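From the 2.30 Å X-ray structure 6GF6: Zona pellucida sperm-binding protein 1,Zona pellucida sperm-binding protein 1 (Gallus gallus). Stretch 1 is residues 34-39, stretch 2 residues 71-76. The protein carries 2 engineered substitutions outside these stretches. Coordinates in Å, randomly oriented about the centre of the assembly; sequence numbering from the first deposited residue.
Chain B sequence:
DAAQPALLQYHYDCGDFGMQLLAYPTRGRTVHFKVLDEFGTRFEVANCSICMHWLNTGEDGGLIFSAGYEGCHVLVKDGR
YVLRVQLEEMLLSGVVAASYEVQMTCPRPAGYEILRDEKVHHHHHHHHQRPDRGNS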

# COMPACT_ATOMS: atom_id res chain seq x y z
N LYS B 34 -5.57 10.73 -10.96
CA LYS B 34 -4.98 10.24 -12.19
C LYS B 34 -3.50 10.61 -12.21
O LYS B 34 -3.13 11.73 -11.84
CB LYS B 34 -5.66 10.81 -13.44
CG LYS B 34 -7.07 10.29 -13.69
CD LYS B 34 -8.12 11.20 -13.07
CE LYS B 34 -9.51 10.88 -13.59
NZ LYS B 34 -9.94 9.50 -13.22
N VAL B 35 -2.67 9.67 -12.65
CA VAL B 35 -1.24 9.90 -12.79
C VAL B 35 -0.97 10.51 -14.15
O VAL B 35 -1.53 10.08 -15.16
CB VAL B 35 -0.45 8.59 -12.60
CG1 VAL B 35 1.03 8.81 -12.85
CG2 VAL B 35 -0.69 8.02 -11.21
N LEU B 36 -0.11 11.53 -14.18
CA LEU B 36 0.23 12.25 -15.41
C LEU B 36 1.66 11.94 -15.83
O LEU B 36 2.56 11.83 -14.98
CB LEU B 36 0.07 13.76 -15.23
CG LEU B 36 -1.27 14.25 -14.71
CD1 LEU B 36 -1.22 15.76 -14.51
CD2 LEU B 36 -2.40 13.87 -15.65
N ASP B 37 1.86 11.76 -17.13
CA ASP B 37 3.19 11.63 -17.70
C ASP B 37 3.53 12.93 -18.43
O ASP B 37 2.73 13.87 -18.47
CB ASP B 37 3.28 10.40 -18.61
CG ASP B 37 2.50 10.54 -19.91
OD1 ASP B 37 1.86 11.58 -20.15
OD2 ASP B 37 2.52 9.57 -20.70
N GLU B 38 4.74 12.99 -18.99
CA GLU B 38 5.20 14.21 -19.65
C GLU B 38 4.40 14.54 -20.90
O GLU B 38 4.54 15.65 -21.43
CB GLU B 38 6.69 14.09 -19.99
CG GLU B 38 7.05 12.96 -20.94
CD GLU B 38 7.39 11.67 -20.21
OE1 GLU B 38 6.97 11.50 -19.05
OE2 GLU B 38 8.09 10.82 -20.81
N PHE B 39 3.55 13.63 -21.38
CA PHE B 39 2.73 13.88 -22.56
C PHE B 39 1.31 14.27 -22.20
O PHE B 39 0.49 14.45 -23.10
CB PHE B 39 2.70 12.64 -23.45
CG PHE B 39 4.06 12.17 -23.88
CD1 PHE B 39 4.70 12.77 -24.95
CD2 PHE B 39 4.70 11.15 -23.21
CE1 PHE B 39 5.96 12.35 -25.36
CE2 PHE B 39 5.96 10.72 -23.61
CZ PHE B 39 6.59 11.33 -24.68
N GLY B 71 8.06 3.57 -8.89
CA GLY B 71 6.88 3.19 -9.63
C GLY B 71 6.76 3.91 -10.96
O GLY B 71 7.63 4.67 -11.38
N CYS B 72 5.65 3.64 -11.64
CA CYS B 72 5.45 4.14 -12.98
C CYS B 72 5.31 5.65 -13.00
O CYS B 72 4.55 6.23 -12.22
CB CYS B 72 4.19 3.55 -13.60
SG CYS B 72 4.23 1.82 -13.85
N HIS B 73 6.01 6.28 -13.93
CA HIS B 73 5.88 7.69 -14.23
C HIS B 73 6.51 8.57 -13.17
O HIS B 73 6.37 9.80 -13.24
CB HIS B 73 4.41 8.07 -14.43
CG HIS B 73 3.79 7.33 -15.57
ND1 HIS B 73 4.30 7.38 -16.85
CD2 HIS B 73 2.76 6.46 -15.62
CE1 HIS B 73 3.59 6.60 -17.64
NE2 HIS B 73 2.64 6.03 -16.92
N VAL B 74 7.17 7.99 -12.17
CA VAL B 74 8.00 8.78 -11.26
C VAL B 74 9.29 9.10 -12.01
O VAL B 74 9.98 8.19 -12.49
CB VAL B 74 8.28 8.01 -9.96
CG1 VAL B 74 9.13 8.86 -9.04
CG2 VAL B 74 6.99 7.63 -9.28
N LEU B 75 9.59 10.38 -12.13
CA LEU B 75 10.75 10.85 -12.87
C LEU B 75 11.80 11.36 -11.89
O LEU B 75 11.50 11.72 -10.75
CB LEU B 75 10.38 11.96 -13.85
CG LEU B 75 9.28 11.65 -14.89
CD1 LEU B 75 8.84 12.92 -15.60
CD2 LEU B 75 9.75 10.61 -15.90
N VAL B 76 13.05 11.35 -12.34
CA VAL B 76 14.16 11.95 -11.61
C VAL B 76 14.49 13.28 -12.28
O VAL B 76 14.87 13.31 -13.45
CB VAL B 76 15.38 11.02 -11.57
CG1 VAL B 76 16.53 11.68 -10.82
CG2 VAL B 76 14.99 9.66 -10.96
O HOH W 1 4.38 12.21 -13.26

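Stretch 1 opens in a strand that begins earlier in the chain and has given way to loop by E38 and F39. Across from it, G71 to V74 form a type II beta turn, closed by a weak hydrogen bond from V74 N to G71 O (3.4 Å), before a strand takes over at L75 and V76. H73 sits at the third position of the turn with phi/psi of 73/5, the left-handed conformation that a type II turn requires there. The touching segments run 45° apart, and the nearest CA atoms across the stretches are those of D37 and H73, 5.9 Å apart. No direct hydrogen bond joins the two stretches. Instead, one water donates to both backbones, its O lying 2.5 Å from L36 O and 3.1 Å from H73 O, so that two carbonyl acceptors, which cannot bond to each other, share a donor.

H73 dominates the side-chain packing. Its CA-to-CB bond points toward stretch 1, and H73 CB lies 3.8 Å from V35 CG1, an aliphatic contact; the CA-to-CB bond of V35 also points toward stretch 2. The imidazole extends alongside D37, with H73 ND1 3.6 Å from D37 CB; this is van der Waals contact with the methylene, and both D37 CB and V35 CG1 approach the ring obliquely. D37 OD1 accepts a hydrogen bond from F39 N (2.9 Å) and is also hydrogen-bonded elsewhere in the structure. The CA-to-CB bond of L36 points away, and the residue meets H73 through its backbone, L36 O lying 4.2 Å from H73 CB. The CA-to-CB bond of E38 points sideways, but the end of its side chain comes nearer, bringing E38 OE1 to 4.2 Å from L75 CD1, a loose contact between a carboxylate oxygen and a methyl group. The interface is small, burying 212 Å² in total.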